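Local coordinates for Nadp(h)-dependent ketose reductase (PDB 1E3J), which probably reduces fructose to sorbitol with NADP(H), as a zinc-containing member of the alcohol dehydrogenase family, at residues H46-G51 / Q327-F332. Sequence-based numbering, arbitrary orientation.
Sequences HYYEHG and QTVDAF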
loop_
_atom_site.group_PDB
_atom_site.type_symbol
_atom_site.label_atom_id
_atom_site.label_comp_id
_atom_site.label_asym_id
_atom_site.label_seq_id
_atom_site.Cartn_x
_atom_site.Cartn_y
_atom_site.Cartn_z
ATOM N N HIS A 46 -4.060 27.335 24.304
ATOM C CA HIS A 46 -2.637 27.591 24.362
ATOM C C HIS A 46 -2.285 28.911 23.677
ATOM O O HIS A 46 -1.434 29.668 24.156
ATOM C CB HIS A 46 -1.884 26.426 23.736
ATOM C CG HIS A 46 -0.420 26.436 24.013
ATOM N ND1 HIS A 46 0.435 27.377 23.475
ATOM C CD2 HIS A 46 0.352 25.608 24.759
ATOM C CE1 HIS A 46 1.671 27.126 23.875
ATOM N NE2 HIS A 46 1.648 26.059 24.658
ATOM N N TYR A 47 -2.929 29.206 22.560
ATOM C CA TYR A 47 -2.647 30.478 21.907
ATOM C C TYR A 47 -3.040 31.598 22.872
ATOM O O TYR A 47 -2.348 32.611 23.008
ATOM C CB TYR A 47 -3.444 30.589 20.606
ATOM C CG TYR A 47 -2.725 29.961 19.439
ATOM C CD1 TYR A 47 -1.482 30.453 19.033
ATOM C CD2 TYR A 47 -3.257 28.861 18.761
ATOM C CE1 TYR A 47 -0.774 29.874 17.981
ATOM C CE2 TYR A 47 -2.550 28.263 17.693
ATOM C CZ TYR A 47 -1.302 28.785 17.319
ATOM O OH TYR A 47 -0.536 28.199 16.336
ATOM N N TYR A 48 -4.163 31.376 23.549
ATOM C CA TYR A 48 -4.739 32.301 24.514
ATOM C C TYR A 48 -3.846 32.607 25.725
ATOM O O TYR A 48 -3.652 33.765 26.082
ATOM C CB TYR A 48 -6.085 31.727 24.968
ATOM C CG TYR A 48 -6.753 32.443 26.109
ATOM C CD1 TYR A 48 -6.887 33.833 26.112
ATOM C CD2 TYR A 48 -7.305 31.722 27.166
ATOM C CE1 TYR A 48 -7.567 34.487 27.144
ATOM C CE2 TYR A 48 -7.982 32.359 28.201
ATOM C CZ TYR A 48 -8.113 33.739 28.185
ATOM O OH TYR A 48 -8.804 34.357 29.203
ATOM N N GLU A 49 -3.310 31.569 26.350
ATOM C CA GLU A 49 -2.451 31.743 27.515
ATOM C C GLU A 49 -1.059 32.296 27.188
ATOM O O GLU A 49 -0.599 33.274 27.800
ATOM C CB GLU A 49 -2.270 30.411 28.253
ATOM C CG GLU A 49 -3.543 29.765 28.771
ATOM C CD GLU A 49 -3.257 28.706 29.835
ATOM O OE1 GLU A 49 -2.740 29.076 30.914
ATOM O OE2 GLU A 49 -3.541 27.508 29.598
ATOM N N HIS A 50 -0.400 31.666 26.217
ATOM C CA HIS A 50 0.954 32.035 25.826
ATOM C C HIS A 50 1.086 32.885 24.566
ATOM O O HIS A 50 2.184 33.310 24.220
ATOM C CB HIS A 50 1.774 30.754 25.683
ATOM C CG HIS A 50 1.644 29.829 26.854
ATOM N ND1 HIS A 50 2.293 30.044 28.054
ATOM C CD2 HIS A 50 0.895 28.714 27.035
ATOM C CE1 HIS A 50 1.950 29.106 28.917
ATOM N NE2 HIS A 50 1.100 28.283 28.323
ATOM N N GLY A 51 -0.016 33.138 23.872
ATOM C CA GLY A 51 0.053 33.948 22.664
ATOM C C GLY A 51 0.845 33.336 21.521
ATOM O O GLY A 51 1.268 34.044 20.610
ATOM N N GLN A 327 -20.103 34.999 25.686
ATOM C CA GLN A 327 -19.391 34.426 26.829
ATOM C C GLN A 327 -18.103 33.667 26.473
ATOM O O GLN A 327 -17.644 32.813 27.239
ATOM C CB GLN A 327 -20.319 33.495 27.616
ATOM C CG GLN A 327 -21.128 34.175 28.702
ATOM C CD GLN A 327 -22.167 35.140 28.139
ATOM O OE1 GLN A 327 -23.146 34.731 27.487
ATOM N NE2 GLN A 327 -21.960 36.440 28.379
ATOM N N THR A 328 -17.522 33.995 25.324
ATOM C CA THR A 328 -16.310 33.342 24.860
ATOM C C THR A 328 -15.214 33.230 25.911
ATOM O O THR A 328 -14.614 32.159 26.079
ATOM C CB THR A 328 -15.738 34.068 23.608
ATOM O OG1 THR A 328 -16.607 33.843 22.498
ATOM C CG2 THR A 328 -14.353 33.542 23.263
ATOM N N VAL A 329 -14.937 34.321 26.623
ATOM C CA VAL A 329 -13.878 34.268 27.640
ATOM C C VAL A 329 -14.199 33.247 28.716
ATOM O O VAL A 329 -13.321 32.510 29.189
ATOM C CB VAL A 329 -13.617 35.637 28.274
ATOM C CG1 VAL A 329 -12.673 35.484 29.479
ATOM C CG2 VAL A 329 -13.008 36.556 27.226
ATOM N N ASP A 330 -15.464 33.165 29.088
ATOM C CA ASP A 330 -15.858 32.166 30.069
ATOM C C ASP A 330 -15.635 30.795 29.439
ATOM O O ASP A 330 -15.184 29.870 30.107
ATOM C CB ASP A 330 -17.337 32.321 30.433
ATOM N N ALA A 331 -15.950 30.667 28.150
ATOM C CA ALA A 331 -15.784 29.374 27.465
ATOM C C ALA A 331 -14.332 28.975 27.547
ATOM O O ALA A 331 -14.020 27.885 27.980
ATOM C CB ALA A 331 -16.233 29.471 26.013
ATOM N N PHE A 332 -13.429 29.863 27.160
ATOM C CA PHE A 332 -12.010 29.530 27.238
ATOM C C PHE A 332 -11.586 29.195 28.662
ATOM O O PHE A 332 -10.753 28.309 28.881
ATOM C CB PHE A 332 -11.134 30.669 26.686
ATOM C CG PHE A 332 -11.002 30.653 25.196
ATOM C CD1 PHE A 332 -12.124 30.811 24.382
ATOM C CD2 PHE A 332 -9.766 30.437 24.598
ATOM C CE1 PHE A 332 -12.018 30.751 22.984
ATOM C CE2 PHE A 332 -9.639 30.375 23.204
ATOM C CZ PHE A 332 -10.768 30.531 22.395
#
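Tyr-48 and Phe-332 join two helices of the GroES-like catalytic domain of this zinc-dependent dehydrogenase, helix 42-50 and the start of helix 328-337, through a T-shaped (edge-to-face) aromatic pair. The ring centroids lie 5.4 Å apart with planes at 78°, and Phe-332 turns its edge toward the face of Tyr-48. This is the tight, buried part: CD2 of Phe-332 sits 3.8 Å from CD2 of Tyr-48. The same Phe-332 CD2 lies 3.9 Å from CB of Tyr-48. The tyrosine ring reaches Phe-332 because a chi1 of 172° swings CG of Tyr-48 opposite the backbone N and beside the carbonyl carbon. Between residues 46-51 and 327-332 the nearest CA atoms are those of Tyr-48 and Phe-332, 8.2 Å apart; no hydrogen bond links the two segments, so side chains alone make the contact. The neighbouring Ala-331 touches strands 319-324 and 344-348, seating this helix on the domain's sheet. The Phe-332 side chain is about 8 Å from that of the zinc ligand His-66, near the metal site but not part of it. The other flank is looser and solvent-facing: the exposed Val-329 side chain lies roughly perpendicular to that of Tyr-48, with Val-329 CG1 4.0 Å from Tyr-48 OH.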